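Local structure of binding domain (Hc) of Paraclostridial Mosquitocidal Protein 1 (Paraclostridium bifermentans, 6HOX) at residues 102-107 with 212-217; 146-151 with 186-191; 257-262 with 327-332; 274-279 with 287-292. The protein mediates host nerve cell targeting as the receptor-binding domain of a botulinum-like neurotoxin directed against Anopheles mosquitoes. One frame throughout, in Å; residues are numbered along the deposited sequence.

Interaction 1: residues 102-107 with 212-217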
# COMPACT_ATOMS: atom_id res chain seq x y z
N LYS A 102 15.62 8.11 9.14
CA LYS A 102 17.01 8.37 9.49
C LYS A 102 17.63 7.11 10.14
O LYS A 102 18.78 6.79 9.87
CB LYS A 102 17.11 9.62 10.37
CG LYS A 102 16.94 10.92 9.58
CD LYS A 102 16.73 12.15 10.45
CE LYS A 102 16.54 13.42 9.63
NZ LYS A 102 16.62 14.64 10.47
N ASN A 103 16.85 6.37 10.94
CA ASN A 103 17.36 5.15 11.59
C ASN A 103 17.85 4.13 10.55
O ASN A 103 18.77 3.37 10.86
CB ASN A 103 16.34 4.47 12.51
CG ASN A 103 15.84 5.39 13.59
OD1 ASN A 103 15.30 6.46 13.29
ND2 ASN A 103 15.99 4.99 14.84
N ASP A 104 17.25 4.13 9.35
CA ASP A 104 17.60 3.22 8.28
C ASP A 104 18.97 3.52 7.66
O ASP A 104 19.50 2.68 6.93
CB ASP A 104 16.60 3.26 7.13
CG ASP A 104 15.23 2.70 7.46
OD1 ASP A 104 15.13 1.81 8.36
OD2 ASP A 104 14.27 3.17 6.81
N PHE A 105 19.53 4.71 7.92
CA PHE A 105 20.75 5.15 7.23
C PHE A 105 21.97 4.47 7.86
O PHE A 105 23.04 4.41 7.25
CB PHE A 105 20.82 6.68 7.17
CG PHE A 105 20.14 7.28 5.96
CD1 PHE A 105 18.76 7.34 5.89
CD2 PHE A 105 20.87 7.77 4.89
CE1 PHE A 105 18.13 7.89 4.78
CE2 PHE A 105 20.25 8.32 3.78
CZ PHE A 105 18.87 8.38 3.73
N ILE A 106 21.80 3.92 9.07
CA ILE A 106 22.82 3.10 9.71
C ILE A 106 23.07 1.83 8.87
O ILE A 106 24.09 1.19 9.05
CB ILE A 106 22.44 2.74 11.16
CG1 ILE A 106 23.66 2.25 11.94
CG2 ILE A 106 21.32 1.71 11.21
CD1 ILE A 106 23.37 1.88 13.38
N ASP A 107 22.15 1.50 7.97
CA ASP A 107 22.23 0.33 7.11
C ASP A 107 22.43 0.76 5.65
O ASP A 107 22.19 -0.03 4.73
CB ASP A 107 20.97 -0.53 7.24
CG ASP A 107 20.89 -1.21 8.59
OD1 ASP A 107 21.94 -1.71 9.04
OD2 ASP A 107 19.78 -1.22 9.17
N ASN A 212 20.57 -6.33 9.79
CA ASN A 212 20.19 -4.92 9.94
C ASN A 212 20.69 -4.39 11.29
O ASN A 212 20.44 -4.99 12.33
CB ASN A 212 18.68 -4.73 9.77
CG ASN A 212 17.86 -5.55 10.74
OD1 ASN A 212 18.01 -6.77 10.81
ND2 ASN A 212 17.01 -4.88 11.50
N ARG A 213 21.42 -3.26 11.28
CA ARG A 213 21.85 -2.62 12.53
C ARG A 213 20.72 -1.74 13.09
O ARG A 213 20.68 -1.49 14.30
CB ARG A 213 23.13 -1.82 12.32
CG ARG A 213 24.38 -2.69 12.21
CD ARG A 213 25.58 -1.86 11.79
NE ARG A 213 26.53 -2.64 11.01
CZ ARG A 213 26.31 -3.06 9.77
NH1 ARG A 213 25.15 -2.82 9.18
NH2 ARG A 213 27.25 -3.73 9.12
N ASN A 214 19.79 -1.31 12.23
CA ASN A 214 18.59 -0.56 12.66
C ASN A 214 17.59 -1.54 13.28
O ASN A 214 16.80 -2.16 12.56
CB ASN A 214 17.92 0.22 11.51
CG ASN A 214 16.61 0.85 11.93
OD1 ASN A 214 16.30 0.91 13.11
ND2 ASN A 214 15.80 1.29 10.97
N LYS A 215 17.58 -1.62 14.61
CA LYS A 215 16.80 -2.62 15.33
C LYS A 215 15.37 -2.13 15.58
O LYS A 215 14.59 -2.83 16.21
CB LYS A 215 17.49 -2.97 16.65
CG LYS A 215 18.88 -3.56 16.49
CD LYS A 215 18.98 -4.75 15.57
CE LYS A 215 20.24 -5.56 15.78
NZ LYS A 215 20.44 -6.53 14.68
N ASN A 216 15.04 -0.92 15.14
CA ASN A 216 13.67 -0.46 15.13
C ASN A 216 12.94 -1.00 13.89
O ASN A 216 11.74 -0.92 13.82
CB ASN A 216 13.62 1.06 15.23
CG ASN A 216 14.19 1.56 16.54
OD1 ASN A 216 13.75 1.15 17.61
ND2 ASN A 216 15.19 2.42 16.48
N GLN A 217 13.68 -1.57 12.92
CA GLN A 217 13.06 -2.09 11.71
C GLN A 217 12.12 -3.25 12.05
O GLN A 217 12.40 -4.08 12.94
CB GLN A 217 14.11 -2.54 10.70
CG GLN A 217 13.56 -2.90 9.32
CD GLN A 217 12.84 -1.77 8.62
OE1 GLN A 217 11.88 -1.20 9.14
NE2 GLN A 217 13.24 -1.50 7.39
O HOH W 1 12.49 1.18 6.01
O HOH W 2 12.69 1.39 9.49
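Asp107 grips the Arg213-Asn214 backbone in a loop-to-loop contact of the N-terminal receptor-binding subdomain, which has a concanavalin-like jelly-roll fold. Residues 102-107 follow strand 89-96, and residues 212-217 lead into strand 218-227, its antiparallel neighbour. The carboxylate of Asp107 works as a fork: OD1 takes the N-H of Arg213 at 2.8 Å on its syn lone pair, and OD2 takes the N-H of Asn214 at 3.1 Å, also on the syn side but 25° out of the carboxylate plane. The Arg213 guanidinium turns back to the same OD1, which lies at its edge; NH1 stands 3.4 Å from OD1, a salt bridge whose hydrogen bond is weak. Tyr112 of strand 112-113 packs against Asp107 and Asn212. Ile106 lays CG2 against Asn214 CB at 3.7 Å, while its CD1 touches Arg213 CB. Asn214 opens a type I turn to Gln217, and its OD1 accepts from Asn216 N, an Asx turn. With CG anti to the backbone N (chi1 173°), the Asn214 amide reaches across to the 3-10 turn, where ND2 gives a short but bent, weak bond to Asp104 OD1 (2.7 Å, 129°). The other carboxylate oxygen of Asp104, OD2, accepts from Asn101 N. Two waters extend the link to Gln217, whose NE2 also bonds Tyr112 OH: one joins Asp104 OD2 to Gln217 NE2, and the second bridges Asp104 OD1 and Gln217 OE1, 2.7 Å from each.

Interaction 2: residues 146-151 with 186-191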
# COMPACT_ATOMS: atom_id res chain seq x y z
N ILE A 146 18.48 -9.40 -8.75
CA ILE A 146 17.73 -8.25 -9.15
C ILE A 146 17.72 -7.32 -7.94
O ILE A 146 17.39 -7.72 -6.82
CB ILE A 146 16.33 -8.64 -9.66
CG1 ILE A 146 16.43 -9.54 -10.89
CG2 ILE A 146 15.48 -7.41 -9.94
CD1 ILE A 146 15.12 -10.14 -11.35
N ILE A 147 18.18 -6.09 -8.15
CA ILE A 147 18.15 -5.08 -7.13
C ILE A 147 17.27 -3.96 -7.69
O ILE A 147 17.65 -3.34 -8.67
CB ILE A 147 19.58 -4.64 -6.76
CG1 ILE A 147 20.40 -5.84 -6.28
CG2 ILE A 147 19.56 -3.52 -5.73
CD1 ILE A 147 21.89 -5.60 -6.16
N THR A 148 16.07 -3.76 -7.14
CA THR A 148 15.21 -2.70 -7.65
C THR A 148 15.94 -1.36 -7.42
O THR A 148 16.70 -1.23 -6.46
CB THR A 148 13.80 -2.75 -7.04
OG1 THR A 148 13.93 -2.46 -5.65
CG2 THR A 148 13.11 -4.07 -7.25
N SER A 149 15.75 -0.40 -8.33
CA SER A 149 16.50 0.85 -8.32
C SER A 149 15.52 2.02 -8.28
O SER A 149 15.74 3.03 -8.88
CB SER A 149 17.44 0.95 -9.51
OG SER A 149 16.71 0.94 -10.74
N LEU A 150 14.43 1.86 -7.51
CA LEU A 150 13.41 2.87 -7.37
C LEU A 150 13.94 3.99 -6.47
O LEU A 150 14.78 3.74 -5.61
CB LEU A 150 12.15 2.23 -6.79
CG LEU A 150 11.49 1.18 -7.69
CD1 LEU A 150 10.80 0.11 -6.89
CD2 LEU A 150 10.51 1.83 -8.63
N THR A 151 13.45 5.21 -6.72
CA THR A 151 13.80 6.40 -5.96
C THR A 151 12.51 6.96 -5.36
O THR A 151 11.47 6.90 -6.00
CB THR A 151 14.44 7.49 -6.83
OG1 THR A 151 13.40 7.94 -7.70
CG2 THR A 151 15.63 7.01 -7.63
N ASP A 186 3.06 -5.48 -12.12
CA ASP A 186 3.85 -4.88 -13.20
C ASP A 186 5.31 -5.39 -13.17
O ASP A 186 6.01 -5.29 -12.17
CB ASP A 186 3.89 -3.36 -13.09
CG ASP A 186 2.55 -2.67 -13.28
OD1 ASP A 186 1.71 -3.21 -14.03
OD2 ASP A 186 2.36 -1.59 -12.69
N LYS A 187 5.78 -5.89 -14.32
CA LYS A 187 7.15 -6.32 -14.49
C LYS A 187 8.10 -5.13 -14.35
O LYS A 187 7.90 -4.09 -14.97
CB LYS A 187 7.29 -6.95 -15.87
CG LYS A 187 8.64 -7.58 -16.14
CD LYS A 187 8.61 -8.47 -17.36
CE LYS A 187 8.21 -7.73 -18.61
NZ LYS A 187 8.51 -8.55 -19.81
N ILE A 188 9.12 -5.31 -13.51
CA ILE A 188 10.07 -4.28 -13.11
C ILE A 188 11.43 -4.56 -13.76
O ILE A 188 12.11 -3.65 -14.20
CB ILE A 188 10.23 -4.28 -11.57
CG1 ILE A 188 8.91 -3.99 -10.86
CG2 ILE A 188 11.32 -3.32 -11.12
CD1 ILE A 188 8.23 -2.73 -11.35
N ASP A 189 11.85 -5.81 -13.69
CA ASP A 189 13.19 -6.20 -14.12
C ASP A 189 13.21 -7.70 -14.45
O ASP A 189 12.30 -8.45 -14.04
CB ASP A 189 14.23 -5.86 -13.04
CG ASP A 189 15.62 -5.60 -13.58
OD1 ASP A 189 15.84 -5.79 -14.78
OD2 ASP A 189 16.48 -5.21 -12.78
N SER A 190 14.24 -8.11 -15.19
CA SER A 190 14.45 -9.48 -15.53
C SER A 190 15.94 -9.73 -15.87
O SER A 190 16.67 -8.84 -16.29
CB SER A 190 13.55 -9.89 -16.64
OG SER A 190 14.09 -9.44 -17.85
N LYS A 191 16.37 -10.97 -15.64
CA LYS A 191 17.72 -11.41 -15.86
C LYS A 191 17.70 -12.78 -16.55
O LYS A 191 16.81 -13.59 -16.29
CB LYS A 191 18.45 -11.54 -14.52
CG LYS A 191 18.55 -10.27 -13.71
CD LYS A 191 19.48 -9.21 -14.28
CE LYS A 191 19.44 -7.99 -13.41
NZ LYS A 191 20.04 -6.81 -14.05
O HOH W 3 15.97 -3.28 -11.07
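Ile146 and Asp189 lie alongside with their side chains running opposite ways, CG2 of the isoleucine lying against CB of the aspartate at 3.7 Å and equally near its OD2. Ile146 meets Lys191 in the same opposed way, through the other branch: its CG1 stands 3.6 Å from Lys191 CG. Ile146 is thus laid across two residues of one strand, a methyl on the first and a methylene on the second. Lys191 CG is anti to the carbonyl carbon (chi1 -60°), and this methylene does the touching; beyond it the chain bends. Strand 143-147 belongs to one antiparallel sheet and strand 186-192 to another, so the contact packs sheet on sheet within the jelly-roll-like N-terminal subdomain. Ile188 and Asp189 form a classic beta bulge opposite Leu181 of strand 178-183, and in both CB is directed toward segment 146-151. Ile188 CG2 approaches Thr148 CG2 at 4.3 Å, a looser apolar touch; the Thr148 hydroxyl is engaged with Asn131 OD1 and Leu132 N. One water supplies the polar link between the layers, donating to Ile147 O at 2.9 Å and to Asp189 OD2 at 2.6 Å. The second oxygen, Asp189 OD1, takes the backbone N-H of Ser190 from above the carboxylate plane.

Interaction 3: residues 257-262 with 327-332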
# COMPACT_ATOMS: atom_id res chain seq x y z
N LEU A 257 -10.78 0.63 3.86
CA LEU A 257 -11.24 1.93 4.31
C LEU A 257 -12.36 1.69 5.33
O LEU A 257 -13.20 0.82 5.13
CB LEU A 257 -11.72 2.73 3.10
CG LEU A 257 -12.07 4.19 3.36
CD1 LEU A 257 -10.84 4.99 3.76
CD2 LEU A 257 -12.72 4.81 2.13
N GLU A 258 -12.38 2.44 6.43
CA GLU A 258 -13.37 2.17 7.50
C GLU A 258 -14.23 3.39 7.81
O GLU A 258 -13.79 4.52 7.67
CB GLU A 258 -12.71 1.75 8.81
CG GLU A 258 -11.86 0.49 8.69
CD GLU A 258 -11.20 0.09 10.01
OE1 GLU A 258 -11.75 0.47 11.09
OE2 GLU A 258 -10.16 -0.60 9.95
N TYR A 259 -15.43 3.10 8.34
CA TYR A 259 -16.31 4.08 8.92
C TYR A 259 -15.89 4.37 10.36
O TYR A 259 -15.34 3.51 11.03
CB TYR A 259 -17.76 3.59 8.92
CG TYR A 259 -18.40 3.53 7.56
CD1 TYR A 259 -18.65 4.69 6.86
CD2 TYR A 259 -18.78 2.32 6.98
CE1 TYR A 259 -19.24 4.67 5.61
CE2 TYR A 259 -19.36 2.28 5.72
CZ TYR A 259 -19.60 3.46 5.04
OH TYR A 259 -20.22 3.48 3.82
N ASN A 260 -16.17 5.60 10.80
CA ASN A 260 -16.03 5.99 12.19
C ASN A 260 -14.56 5.84 12.63
O ASN A 260 -14.30 5.54 13.79
CB ASN A 260 -16.97 5.19 13.09
CG ASN A 260 -17.07 5.75 14.49
OD1 ASN A 260 -17.11 6.96 14.66
ND2 ASN A 260 -17.06 4.88 15.49
N LYS A 261 -13.63 6.12 11.72
CA LYS A 261 -12.21 6.04 12.00
C LYS A 261 -11.53 7.36 11.59
O LYS A 261 -11.73 7.84 10.45
CB LYS A 261 -11.61 4.87 11.24
CG LYS A 261 -10.09 4.73 11.32
CD LYS A 261 -9.60 3.53 10.54
CE LYS A 261 -8.10 3.44 10.52
NZ LYS A 261 -7.66 2.05 10.26
N SER A 262 -10.76 7.93 12.53
CA SER A 262 -10.09 9.23 12.31
C SER A 262 -9.05 9.11 11.20
O SER A 262 -8.15 8.27 11.27
CB SER A 262 -9.46 9.78 13.56
OG SER A 262 -10.45 10.41 14.34
N LYS A 327 -17.95 -2.30 9.38
CA LYS A 327 -17.08 -1.17 9.58
C LYS A 327 -16.47 -0.69 8.25
O LYS A 327 -15.82 0.36 8.22
CB LYS A 327 -15.97 -1.52 10.57
CG LYS A 327 -14.82 -2.36 10.04
CD LYS A 327 -13.68 -2.45 11.03
CE LYS A 327 -12.46 -3.13 10.45
NZ LYS A 327 -11.31 -3.03 11.39
N TYR A 328 -16.69 -1.43 7.16
CA TYR A 328 -15.95 -1.19 5.92
C TYR A 328 -16.74 -0.29 4.99
O TYR A 328 -17.93 -0.46 4.87
CB TYR A 328 -15.63 -2.50 5.22
CG TYR A 328 -14.76 -3.39 6.06
CD1 TYR A 328 -13.47 -3.04 6.35
CD2 TYR A 328 -15.26 -4.57 6.59
CE1 TYR A 328 -12.65 -3.86 7.11
CE2 TYR A 328 -14.47 -5.39 7.36
CZ TYR A 328 -13.16 -5.04 7.62
OH TYR A 328 -12.36 -5.83 8.39
N VAL A 329 -16.02 0.60 4.30
CA VAL A 329 -16.57 1.46 3.28
C VAL A 329 -16.47 0.72 1.96
O VAL A 329 -15.41 0.24 1.61
CB VAL A 329 -15.87 2.82 3.20
CG1 VAL A 329 -16.57 3.75 2.22
CG2 VAL A 329 -15.75 3.46 4.57
N ARG A 330 -17.59 0.62 1.25
CA ARG A 330 -17.64 0.00 -0.05
C ARG A 330 -17.98 1.04 -1.12
O ARG A 330 -18.66 2.04 -0.88
CB ARG A 330 -18.64 -1.16 -0.05
CG ARG A 330 -18.19 -2.33 0.82
CD ARG A 330 -19.24 -3.41 0.91
NE ARG A 330 -18.81 -4.52 1.75
CZ ARG A 330 -18.78 -4.52 3.08
NH1 ARG A 330 -19.25 -3.50 3.78
NH2 ARG A 330 -18.23 -5.54 3.71
N LYS A 331 -17.45 0.75 -2.31
CA LYS A 331 -17.69 1.45 -3.54
C LYS A 331 -19.19 1.72 -3.70
O LYS A 331 -19.97 0.79 -3.62
CB LYS A 331 -17.17 0.55 -4.66
CG LYS A 331 -17.23 1.13 -6.05
CD LYS A 331 -17.08 0.09 -7.15
CE LYS A 331 -15.82 -0.73 -7.06
NZ LYS A 331 -15.64 -1.53 -8.29
N ASN A 332 -19.55 2.99 -3.87
CA ASN A 332 -20.90 3.52 -4.10
C ASN A 332 -21.70 3.73 -2.81
O ASN A 332 -22.88 4.07 -2.89
CB ASN A 332 -21.72 2.70 -5.08
CG ASN A 332 -21.08 2.59 -6.45
OD1 ASN A 332 -21.22 1.56 -7.10
ND2 ASN A 332 -20.37 3.62 -6.87
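A single beta bridge, Glu258 with Tyr328, joins two irregular loops of the C-terminal, trefoil-type receptor-binding subdomain, one leading into strand 263-267 and the other into strand 333-339. Two backbone bonds flank it: Val329 N to Leu257 O at 2.9 Å, nearly straight at 174°, and Tyr259 N to Lys327 O at 2.8 Å. On the buried side, Val329 is wedged between Tyr259 and Leu257. Its CG2 sits over the centre of the Tyr259 ring, 3.7 Å from the centroid and 4° off the ring normal, a CH-pi contact, while Leu257 CD2 lies 3.9 Å from Val329 CB. Leu372 of strand 369-373 also packs against Leu257 and Val329. The phenol hydroxyl is held by Asp333 and Asn321, which helps to fix the ring under the methyl. Toward the surface, Glu258 and Lys327 meet in a salt bridge, with OE2 at 3.0 Å from NZ, though the hydrogen bond within it is weak. The lysine chain runs extended beyond CG, and the two side chains cross at a slant. Lys261 NZ makes a long salt bridge to the same OE2, so one carboxylate faces two ammonium groups, which probably tempers the repulsion between them and stabilises its own negative charge.

Interaction 4: residues 274-279 with 287-292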
# COMPACT_ATOMS: atom_id res chain seq x y z
N PRO A 274 -1.84 19.97 3.81
CA PRO A 274 -2.79 19.63 4.87
C PRO A 274 -4.20 20.19 4.62
O PRO A 274 -4.32 21.34 4.21
CB PRO A 274 -2.15 20.30 6.10
CG PRO A 274 -1.45 21.52 5.54
CD PRO A 274 -0.93 21.06 4.19
N LEU A 275 -5.23 19.39 4.87
CA LEU A 275 -6.61 19.87 4.80
C LEU A 275 -6.85 20.78 6.01
O LEU A 275 -6.70 20.36 7.17
CB LEU A 275 -7.58 18.67 4.76
CG LEU A 275 -9.07 18.98 4.85
CD1 LEU A 275 -9.60 19.59 3.57
CD2 LEU A 275 -9.85 17.73 5.18
N ARG A 276 -7.18 22.04 5.71
CA ARG A 276 -7.46 23.06 6.73
C ARG A 276 -8.86 23.64 6.46
O ARG A 276 -9.52 23.28 5.48
CB ARG A 276 -6.35 24.12 6.71
CG ARG A 276 -4.96 23.57 7.03
CD ARG A 276 -3.86 24.61 6.94
NE ARG A 276 -4.04 25.68 7.92
CZ ARG A 276 -3.17 26.65 8.16
NH1 ARG A 276 -2.06 26.73 7.44
NH2 ARG A 276 -3.41 27.54 9.11
N SER A 277 -9.31 24.52 7.37
CA SER A 277 -10.57 25.24 7.19
C SER A 277 -10.42 26.68 7.70
O SER A 277 -9.59 26.99 8.54
CB SER A 277 -11.71 24.56 7.88
OG SER A 277 -11.53 24.56 9.28
N THR A 278 -11.26 27.56 7.14
CA THR A 278 -11.22 28.98 7.41
C THR A 278 -12.66 29.51 7.42
O THR A 278 -13.44 29.26 6.48
CB THR A 278 -10.33 29.69 6.37
OG1 THR A 278 -10.24 31.07 6.76
CG2 THR A 278 -10.87 29.60 4.96
N TYR A 279 -12.99 30.22 8.50
CA TYR A 279 -14.26 30.89 8.64
C TYR A 279 -14.21 32.19 7.83
O TYR A 279 -13.38 33.05 8.10
CB TYR A 279 -14.57 31.15 10.11
CG TYR A 279 -15.90 31.82 10.34
CD1 TYR A 279 -17.08 31.20 9.97
CD2 TYR A 279 -15.98 33.07 10.92
CE1 TYR A 279 -18.31 31.80 10.17
CE2 TYR A 279 -17.20 33.69 11.13
CZ TYR A 279 -18.37 33.06 10.76
OH TYR A 279 -19.56 33.67 10.96
N TYR A 287 -15.01 27.26 5.21
CA TYR A 287 -14.57 26.66 3.96
C TYR A 287 -13.38 25.74 4.23
O TYR A 287 -12.38 26.18 4.78
CB TYR A 287 -14.18 27.73 2.94
CG TYR A 287 -15.34 28.47 2.31
CD1 TYR A 287 -16.02 29.46 2.99
CD2 TYR A 287 -15.77 28.15 1.03
CE1 TYR A 287 -17.09 30.14 2.41
CE2 TYR A 287 -16.83 28.82 0.44
CZ TYR A 287 -17.50 29.82 1.12
OH TYR A 287 -18.56 30.45 0.52
N PRO A 288 -13.43 24.45 3.83
CA PRO A 288 -12.23 23.61 3.86
C PRO A 288 -11.36 23.96 2.64
O PRO A 288 -11.88 24.31 1.59
CB PRO A 288 -12.80 22.19 3.83
CG PRO A 288 -14.05 22.34 2.98
CD PRO A 288 -14.61 23.71 3.34
N TYR A 289 -10.04 23.85 2.79
CA TYR A 289 -9.12 24.05 1.67
C TYR A 289 -7.87 23.17 1.89
O TYR A 289 -7.58 22.75 3.01
CB TYR A 289 -8.79 25.54 1.52
CG TYR A 289 -7.96 26.12 2.64
CD1 TYR A 289 -8.54 26.52 3.83
CD2 TYR A 289 -6.59 26.27 2.52
CE1 TYR A 289 -7.79 27.04 4.87
CE2 TYR A 289 -5.82 26.80 3.55
CZ TYR A 289 -6.43 27.18 4.73
OH TYR A 289 -5.67 27.70 5.74
N ILE A 290 -7.16 22.86 0.79
CA ILE A 290 -5.85 22.22 0.89
C ILE A 290 -4.80 23.33 0.92
O ILE A 290 -4.75 24.18 0.04
CB ILE A 290 -5.59 21.21 -0.24
CG1 ILE A 290 -6.70 20.17 -0.37
CG2 ILE A 290 -4.24 20.52 -0.05
CD1 ILE A 290 -6.67 19.14 0.74
N SER A 291 -3.98 23.32 1.97
CA SER A 291 -2.92 24.28 2.13
C SER A 291 -1.72 23.87 1.28
O SER A 291 -1.70 22.78 0.71
CB SER A 291 -2.56 24.41 3.58
OG SER A 291 -1.82 25.59 3.81
N ARG A 292 -0.71 24.75 1.22
CA ARG A 292 0.49 24.48 0.43
C ARG A 292 1.19 23.22 0.96
O ARG A 292 1.10 22.88 2.14
CB ARG A 292 1.41 25.71 0.39
CG ARG A 292 1.88 26.21 1.76
CD ARG A 292 2.93 27.31 1.65
NE ARG A 292 2.38 28.65 1.43
CZ ARG A 292 2.59 29.40 0.34
NH1 ARG A 292 3.28 28.91 -0.68
NH2 ARG A 292 2.12 30.63 0.27
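Strands 275-279 and 287-291 run antiparallel, their axes 4.4 Å apart at closest approach and their directions at 137°, as arms of a twisted beta hairpin in the C-terminal, beta-trefoil subdomain. Arg276 with Tyr289 and Thr278 with Tyr287 are hydrogen-bonded pairs; Leu275 with Ile290 and Ser277 with Pro288 are non-hydrogen-bonded ones. A further bond, Ser291 N to Pro274 O, continues the ladder at 3.0 Å. Side chains divide between two faces. On that of Arg276, Thr278, Tyr287 and Tyr289, the Tyr289 ring lies alongside Arg276, both pointing the same way: Arg276 CB rests over the ring, 4.0 Å from its centroid, a CH-pi contact. Tyr289 CG sits between the backbone N and the carbonyl carbon (chi1 68°), and the ring beyond it lies by Arg276. Its OH lies over one face of the guanidinium, toward the rim, 3.4 Å from Arg276 NE at an angle too poor for a hydrogen bond. Thr278 CB approaches the ring at CE1, 4.0 Å away, and Arg276 CD touches Ser291 CB at 3.6 Å. On the other face, Leu275 CD1 meets Ile290 CD1 and Pro288 CB, both at 4.1 Å, and Phe339 of strand 333-339 packs on Leu275 and Pro288. Ser277 OG, also there, bonds Glu315 and Tyr342. Since Arg276 NE is salt-bridged to Asp313, that carboxylate meets the guanidinium charge, while the contact with Tyr289 is van der Waals; the hairpin's polar-aromatic face is backed by a largely apolar one that also holds Ser277.

Interactions 1 and 2 belong to the N-terminal subdomain, interactions 3 and 4 to the C-terminal one. Within each pair one contact is nested in the chain loop closed by the other: 2 inside 1, and 4 inside 3, with centres 23 Å apart in both cases. None touches another. All four are partly buried, but interaction 1 mixes four buried with four exposed touching residues, whereas interaction 4 has six of eleven buried and one exposed. Loops meet loops in interactions 1 and 3, each combining backbone N-H bonds with a salt bridge; a carboxylate receives them in interaction 1, carbonyls in interaction 3. Interaction 4 is a regular hairpin ladder; interaction 2 sets separate sheets together through aliphatic groups and a water.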